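Local coordinates for LPP20 lipofamily protein (Helicobacter pylori R046Wa, PDB 4KZS), which is a secreted protein of unknown function, possibly linked to the outer membrane and the Tol-Pal system, at residues A[16-27]-A[93-104]. Numbering follows the deposited sequence.
Sequences QKGYLYGSGSAT and GIYYTRVRINQN
Arg100 lays its guanidinium flat over one face of the Tyr19 ring, the two planes 2° apart and CZ 3.7 Å from the ring centroid, a stacked cation-pi pair. With CG wedged between its backbone N and carbonyl carbon (chi1 64°) and the chain extended from there to NE, Arg100 runs between two tyrosines of the neighbouring strand. Its CB sits over a face of the Tyr21 ring in a CH-pi contact, and NH1, at the guanidinium edge, donates to Tyr21 OH at 3.0 Å with the hydroxyl close to the guanidinium plane. Glu84 ties the stacked pair together, with a salt bridge to Arg100 NE and a hydrogen bond to Tyr19 OH, so the tyrosine hydroxyl and the guanidinium share one carboxylate. Stack, Tyr21 bond and Glu84 bridge together probably fix the guanidinium's rotation.

Farther along the sheet face that carries Tyr19, Tyr21 and Arg100, Tyr96 OH approaches Ser23 CB at 3.7 Å. The opposite face carries Leu20, Val99 and Ala26 towards helix 29-53; Leu20 CG meets Gln103 CG at 3.8 Å. Between the backbones, paired hydrogen bonds link Leu20 with Ile101, Gly22 with Val99, Gly24 with Thr97 and Ala26 with Tyr95, including Val99 N to Gly22 O at 2.8 Å. This regular ladder joins edge strand 19-26 to central strand 94-102 of a three-stranded antiparallel sheet, completed by strand 84-91 (order 1-3-2), with helix 29-53 packed on one face, a two-layer alpha+beta arrangement.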
# COMPACT_ATOMS: atom_id res chain seq x y z
N GLN A 16 5.67 -31.50 -7.19
CA GLN A 16 6.80 -32.48 -7.11
C GLN A 16 8.00 -32.01 -7.94
O GLN A 16 9.16 -32.15 -7.50
CB GLN A 16 6.35 -33.87 -7.58
CG GLN A 16 7.42 -34.95 -7.52
CD GLN A 16 7.26 -36.03 -8.60
OE1 GLN A 16 7.57 -35.80 -9.77
NE2 GLN A 16 6.77 -37.20 -8.20
N LYS A 17 7.69 -31.46 -9.13
CA LYS A 17 8.67 -30.99 -10.13
C LYS A 17 9.44 -29.76 -9.63
O LYS A 17 9.09 -28.63 -9.96
CB LYS A 17 7.98 -30.63 -11.47
CG LYS A 17 6.88 -31.57 -11.97
CD LYS A 17 6.14 -30.99 -13.18
CE LYS A 17 5.23 -29.81 -12.81
NZ LYS A 17 4.67 -29.11 -14.00
N GLY A 18 10.49 -29.98 -8.83
CA GLY A 18 11.22 -28.88 -8.24
C GLY A 18 11.17 -28.76 -6.72
O GLY A 18 10.16 -29.05 -6.06
N TYR A 19 12.29 -28.31 -6.18
CA TYR A 19 12.45 -28.00 -4.78
C TYR A 19 13.56 -27.01 -4.73
O TYR A 19 14.63 -27.28 -5.24
CB TYR A 19 12.91 -29.24 -4.05
CG TYR A 19 11.87 -29.87 -3.18
CD1 TYR A 19 11.32 -29.17 -2.12
CD2 TYR A 19 11.46 -31.20 -3.39
CE1 TYR A 19 10.37 -29.74 -1.31
CE2 TYR A 19 10.52 -31.82 -2.57
CZ TYR A 19 9.97 -31.07 -1.54
OH TYR A 19 9.03 -31.61 -0.71
N LEU A 20 13.34 -25.88 -4.10
CA LEU A 20 14.37 -24.85 -4.00
C LEU A 20 14.96 -24.84 -2.60
O LEU A 20 14.22 -25.03 -1.62
CB LEU A 20 13.81 -23.48 -4.33
CG LEU A 20 13.30 -23.38 -5.77
CD1 LEU A 20 12.69 -22.01 -6.01
CD2 LEU A 20 14.46 -23.64 -6.73
N TYR A 21 16.27 -24.60 -2.50
CA TYR A 21 16.95 -24.65 -1.20
C TYR A 21 17.46 -23.30 -0.68
O TYR A 21 17.65 -22.37 -1.44
CB TYR A 21 18.09 -25.64 -1.31
CG TYR A 21 17.58 -27.06 -1.47
CD1 TYR A 21 17.19 -27.54 -2.69
CD2 TYR A 21 17.44 -27.87 -0.39
CE1 TYR A 21 16.68 -28.82 -2.82
CE2 TYR A 21 16.93 -29.14 -0.52
CZ TYR A 21 16.56 -29.60 -1.73
OH TYR A 21 16.09 -30.90 -1.81
N GLY A 22 17.71 -23.22 0.62
CA GLY A 22 18.30 -22.05 1.21
C GLY A 22 18.95 -22.51 2.51
O GLY A 22 18.52 -23.53 3.09
N SER A 23 19.97 -21.77 2.98
CA SER A 23 20.74 -22.23 4.14
C SER A 23 21.50 -21.07 4.77
O SER A 23 21.84 -20.10 4.08
CB SER A 23 21.76 -23.26 3.70
OG SER A 23 22.51 -22.67 2.67
N GLY A 24 21.79 -21.18 6.06
CA GLY A 24 22.29 -20.03 6.75
C GLY A 24 22.90 -20.54 8.02
O GLY A 24 22.58 -21.64 8.46
N SER A 25 23.77 -19.72 8.60
CA SER A 25 24.50 -20.06 9.83
C SER A 25 24.69 -18.82 10.68
O SER A 25 24.95 -17.70 10.17
CB SER A 25 25.88 -20.62 9.51
OG SER A 25 26.55 -19.86 8.51
N ALA A 26 24.55 -19.02 11.97
CA ALA A 26 24.49 -17.91 12.90
C ALA A 26 24.83 -18.39 14.30
O ALA A 26 24.78 -19.59 14.58
CB ALA A 26 23.10 -17.30 12.89
N THR A 27 25.14 -17.45 15.17
CA THR A 27 25.49 -17.78 16.55
C THR A 27 24.23 -18.04 17.40
O THR A 27 24.29 -18.12 18.62
CB THR A 27 26.40 -16.71 17.14
OG1 THR A 27 25.82 -15.42 16.90
CG2 THR A 27 27.76 -16.76 16.43
N GLY A 93 29.03 -23.43 19.06
CA GLY A 93 28.34 -22.17 19.19
C GLY A 93 27.68 -21.69 17.91
O GLY A 93 26.76 -20.87 17.96
N ILE A 94 28.13 -22.17 16.76
CA ILE A 94 27.42 -21.77 15.58
C ILE A 94 26.34 -22.77 15.17
O ILE A 94 26.50 -23.99 15.33
CB ILE A 94 28.35 -21.41 14.42
CG1 ILE A 94 28.87 -22.66 13.79
CG2 ILE A 94 29.51 -20.53 14.91
CD1 ILE A 94 29.17 -22.41 12.34
N TYR A 95 25.22 -22.23 14.69
CA TYR A 95 24.10 -23.03 14.25
C TYR A 95 23.98 -22.96 12.74
O TYR A 95 24.39 -21.95 12.10
CB TYR A 95 22.83 -22.55 14.92
CG TYR A 95 22.95 -22.53 16.42
CD1 TYR A 95 23.81 -21.63 17.08
CD2 TYR A 95 22.18 -23.41 17.19
CE1 TYR A 95 23.92 -21.64 18.48
CE2 TYR A 95 22.27 -23.43 18.58
CZ TYR A 95 23.13 -22.55 19.21
OH TYR A 95 23.17 -22.63 20.58
N TYR A 96 23.44 -24.03 12.17
CA TYR A 96 23.24 -24.09 10.74
C TYR A 96 21.85 -24.63 10.54
O TYR A 96 21.40 -25.54 11.27
CB TYR A 96 24.28 -25.03 10.10
CG TYR A 96 24.02 -25.38 8.64
CD1 TYR A 96 24.53 -24.61 7.62
CD2 TYR A 96 23.28 -26.52 8.29
CE1 TYR A 96 24.31 -24.94 6.28
CE2 TYR A 96 23.07 -26.86 6.96
CZ TYR A 96 23.58 -26.06 5.98
OH TYR A 96 23.36 -26.39 4.70
N THR A 97 21.16 -24.08 9.55
CA THR A 97 19.79 -24.48 9.20
C THR A 97 19.73 -24.51 7.67
O THR A 97 20.31 -23.62 6.95
CB THR A 97 18.74 -23.48 9.76
OG1 THR A 97 18.84 -23.41 11.19
CG2 THR A 97 17.34 -23.91 9.45
N ARG A 98 19.09 -25.54 7.14
CA ARG A 98 18.84 -25.49 5.72
C ARG A 98 17.35 -25.82 5.49
O ARG A 98 16.79 -26.64 6.18
CB ARG A 98 19.77 -26.47 5.06
CG ARG A 98 19.57 -26.66 3.58
CD ARG A 98 19.83 -28.15 3.41
NE ARG A 98 20.67 -28.34 2.27
CZ ARG A 98 20.93 -29.51 1.73
NH1 ARG A 98 20.48 -30.63 2.27
NH2 ARG A 98 21.70 -29.52 0.68
N VAL A 99 16.73 -25.14 4.53
CA VAL A 99 15.31 -25.17 4.33
C VAL A 99 15.08 -25.31 2.87
O VAL A 99 15.96 -25.05 2.09
CB VAL A 99 14.61 -23.87 4.74
CG1 VAL A 99 14.76 -23.63 6.21
CG2 VAL A 99 15.24 -22.71 4.04
N ARG A 100 13.91 -25.81 2.51
CA ARG A 100 13.52 -25.93 1.13
C ARG A 100 12.03 -25.80 0.99
O ARG A 100 11.27 -25.86 2.00
CB ARG A 100 13.96 -27.27 0.61
CG ARG A 100 13.26 -28.42 1.29
CD ARG A 100 13.71 -29.71 0.64
NE ARG A 100 12.87 -30.83 1.05
CZ ARG A 100 12.88 -32.02 0.43
NH1 ARG A 100 13.70 -32.26 -0.58
NH2 ARG A 100 12.10 -32.98 0.85
N ILE A 101 11.59 -25.65 -0.25
CA ILE A 101 10.15 -25.58 -0.50
C ILE A 101 9.92 -26.06 -1.86
O ILE A 101 10.71 -25.79 -2.76
CB ILE A 101 9.61 -24.16 -0.43
CG1 ILE A 101 8.09 -24.18 -0.51
CG2 ILE A 101 10.23 -23.25 -1.51
CD1 ILE A 101 7.44 -22.92 0.06
N ASN A 102 8.82 -26.80 -2.00
CA ASN A 102 8.32 -27.31 -3.25
C ASN A 102 7.98 -26.18 -4.22
O ASN A 102 7.26 -25.27 -3.89
CB ASN A 102 7.07 -28.10 -2.95
CG ASN A 102 6.51 -28.75 -4.18
OD1 ASN A 102 5.80 -28.12 -4.95
ND2 ASN A 102 6.83 -30.02 -4.36
N GLN A 103 8.52 -26.21 -5.41
CA GLN A 103 8.21 -25.15 -6.35
C GLN A 103 6.74 -24.99 -6.57
O GLN A 103 6.24 -23.84 -6.59
CB GLN A 103 8.91 -25.36 -7.67
CG GLN A 103 10.31 -24.80 -7.60
CD GLN A 103 11.00 -24.79 -8.94
OE1 GLN A 103 11.53 -25.83 -9.39
NE2 GLN A 103 11.01 -23.63 -9.60
N ASN A 104 6.02 -26.09 -6.69
CA ASN A 104 4.59 -25.97 -6.92
C ASN A 104 3.82 -25.43 -5.71
O ASN A 104 2.94 -24.58 -5.84
CB ASN A 104 4.01 -27.26 -7.52
CG ASN A 104 4.57 -27.54 -8.93
OD1 ASN A 104 4.68 -26.62 -9.76
ND2 ASN A 104 4.97 -28.80 -9.18